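Local coordinates for aminoglycoside 3'-phosphotransferase AphA1-IAB (Acinetobacter baumannii, PDB 4GKH), which phosphorylates the 3'-hydroxyl of kanamycin and related aminoglycosides, thereby conferring resistance to these antibiotics, at residues S117-V122 with Q245-Q250. Sequence-based numbering, arbitrary orientation.
Sequences SGENIV and QKRLFQ
Two helices, 118-133 and 242-252, are joined where Glu119 and Val122, one turn apart on the first, receive Arg247 and Leu248 of the second. The pairing illustrates how an arginine can bridge helices by stacking as well as by charge. Arg247 swings CG away from its own amide nitrogen (chi1 -178°) and stays extended to NE, which carries the guanidinium across to Glu119, whose CB sits over the centre of one face, 3.6 Å from CZ. The two side chains cross at about a right angle, and the carboxylate, toward the NH1 end, stacks with its plane 5° from that of the guanidinium. OE1 of Glu119 is therefore well out of the guanidinium plane, and its 3.6 Å separation from NH1 of Arg247 is a long, purely electrostatic salt bridge. A salt bridge from Arg247 NE to OD1 of Asp123 probably helps hold the group in place. In this kinase-like fold of the aminoglycoside phosphotransferases, the axes of segments 118-122 and 245-250 approach to 9.9 Å at 37°. Val122 lies on the buried side, its CG1 3.7 Å from the backbone N of Leu248 and 3.9 Å from CG of Arg247. Leu237 of helix 227-237 packs against both Val122 and Leu248.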
loop_
_atom_site.group_PDB
_atom_site.type_symbol
_atom_site.label_atom_id
_atom_site.label_comp_id
_atom_site.label_asym_id
_atom_site.label_seq_id
_atom_site.Cartn_x
_atom_site.Cartn_y
_atom_site.Cartn_z
ATOM N N SER A 117 15.052 17.735 -1.622
ATOM C CA SER A 117 15.434 16.386 -2.037
ATOM C C SER A 117 14.350 15.660 -2.839
ATOM O O SER A 117 14.440 14.451 -3.061
ATOM C CB SER A 117 15.779 15.540 -0.813
ATOM O OG SER A 117 16.957 16.006 -0.191
ATOM N N GLY A 118 13.328 16.388 -3.271
ATOM C CA GLY A 118 12.229 15.773 -4.011
ATOM C C GLY A 118 12.645 14.943 -5.222
ATOM O O GLY A 118 12.156 13.842 -5.413
ATOM N N GLU A 119 13.530 15.481 -6.057
ATOM C CA GLU A 119 13.971 14.727 -7.218
ATOM C C GLU A 119 14.667 13.431 -6.796
ATOM O O GLU A 119 14.384 12.370 -7.341
ATOM C CB GLU A 119 14.824 15.585 -8.145
ATOM C CG GLU A 119 14.002 16.727 -8.738
ATOM C CD GLU A 119 14.838 17.698 -9.531
ATOM O OE1 GLU A 119 16.064 17.479 -9.623
ATOM O OE2 GLU A 119 14.271 18.680 -10.060
ATOM N N ASN A 120 15.530 13.504 -5.789
ATOM C CA ASN A 120 16.218 12.302 -5.333
ATOM C C ASN A 120 15.252 11.282 -4.744
ATOM O O ASN A 120 15.430 10.063 -4.913
ATOM C CB ASN A 120 17.281 12.645 -4.290
ATOM C CG ASN A 120 18.477 13.363 -4.883
ATOM O OD1 ASN A 120 18.753 13.266 -6.081
ATOM N ND2 ASN A 120 19.205 14.081 -4.038
ATOM N N ILE A 121 14.239 11.776 -4.035
ATOM C CA ILE A 121 13.270 10.892 -3.393
ATOM C C ILE A 121 12.438 10.149 -4.437
ATOM O O ILE A 121 12.237 8.936 -4.351
ATOM C CB ILE A 121 12.364 11.677 -2.405
ATOM C CG1 ILE A 121 13.160 12.008 -1.136
ATOM C CG2 ILE A 121 11.127 10.875 -2.052
ATOM C CD1 ILE A 121 12.494 13.041 -0.221
ATOM N N VAL A 122 11.989 10.872 -5.453
ATOM C CA VAL A 122 11.216 10.251 -6.521
ATOM C C VAL A 122 12.075 9.271 -7.339
ATOM O O VAL A 122 11.613 8.183 -7.699
ATOM C CB VAL A 122 10.553 11.319 -7.422
ATOM C CG1 VAL A 122 10.088 10.715 -8.740
ATOM C CG2 VAL A 122 9.395 11.993 -6.669
ATOM N N GLN A 245 5.537 14.441 -10.411
ATOM C CA GLN A 245 4.630 13.445 -10.987
ATOM C C GLN A 245 5.162 12.965 -12.332
ATOM O O GLN A 245 5.149 11.765 -12.621
ATOM C CB GLN A 245 3.227 14.031 -11.204
ATOM C CG GLN A 245 2.419 14.323 -9.929
ATOM C CD GLN A 245 1.053 14.902 -10.236
ATOM O OE1 GLN A 245 0.941 16.004 -10.788
ATOM N NE2 GLN A 245 -0.004 14.154 -9.893
ATOM N N LYS A 246 5.579 13.915 -13.170
ATOM C CA LYS A 246 6.123 13.578 -14.478
ATOM C C LYS A 246 7.437 12.800 -14.318
ATOM O O LYS A 246 7.703 11.845 -15.053
ATOM C CB LYS A 246 6.346 14.841 -15.321
ATOM C CG LYS A 246 6.837 14.536 -16.724
ATOM C CD LYS A 246 7.159 15.795 -17.509
ATOM C CE LYS A 246 7.504 15.469 -18.957
ATOM N NZ LYS A 246 6.329 14.964 -19.719
ATOM N N ARG A 247 8.244 13.200 -13.339
ATOM C CA ARG A 247 9.532 12.554 -13.097
ATOM C C ARG A 247 9.392 11.078 -12.712
ATOM O O ARG A 247 10.248 10.254 -13.054
ATOM C CB ARG A 247 10.331 13.299 -12.024
ATOM C CG ARG A 247 11.712 12.692 -11.749
ATOM C CD ARG A 247 12.524 13.575 -10.810
ATOM N NE ARG A 247 13.936 13.201 -10.795
ATOM C CZ ARG A 247 14.906 13.921 -11.340
ATOM N NH1 ARG A 247 14.628 15.081 -11.935
ATOM N NH2 ARG A 247 16.160 13.493 -11.274
ATOM N N LEU A 248 8.317 10.759 -11.995
ATOM C CA LEU A 248 8.044 9.384 -11.603
ATOM C C LEU A 248 7.933 8.484 -12.829
ATOM O O LEU A 248 8.596 7.458 -12.905
ATOM C CB LEU A 248 6.763 9.300 -10.780
ATOM C CG LEU A 248 6.308 7.858 -10.555
ATOM C CD1 LEU A 248 7.355 7.094 -9.750
ATOM C CD2 LEU A 248 4.916 7.837 -9.872
ATOM N N PHE A 249 7.095 8.877 -13.783
ATOM C CA PHE A 249 6.979 8.135 -15.036
ATOM C C PHE A 249 8.285 8.090 -15.830
ATOM O O PHE A 249 8.689 7.022 -16.306
ATOM C CB PHE A 249 5.860 8.698 -15.905
ATOM C CG PHE A 249 4.501 8.214 -15.514
ATOM C CD1 PHE A 249 4.105 6.924 -15.807
ATOM C CD2 PHE A 249 3.614 9.049 -14.854
ATOM C CE1 PHE A 249 2.850 6.470 -15.446
ATOM C CE2 PHE A 249 2.359 8.602 -14.497
ATOM C CZ PHE A 249 1.981 7.309 -14.785
ATOM N N GLN A 250 8.928 9.250 -15.989
ATOM C CA GLN A 250 10.191 9.324 -16.706
ATOM C C GLN A 250 11.243 8.346 -16.181
ATOM O O GLN A 250 11.820 7.577 -16.954
ATOM C CB GLN A 250 10.753 10.746 -16.677
ATOM C CG GLN A 250 12.185 10.858 -17.199
ATOM C CD GLN A 250 12.284 10.620 -18.689
ATOM O OE1 GLN A 250 13.330 10.210 -19.194
ATOM N NE2 GLN A 250 11.194 10.881 -19.406
#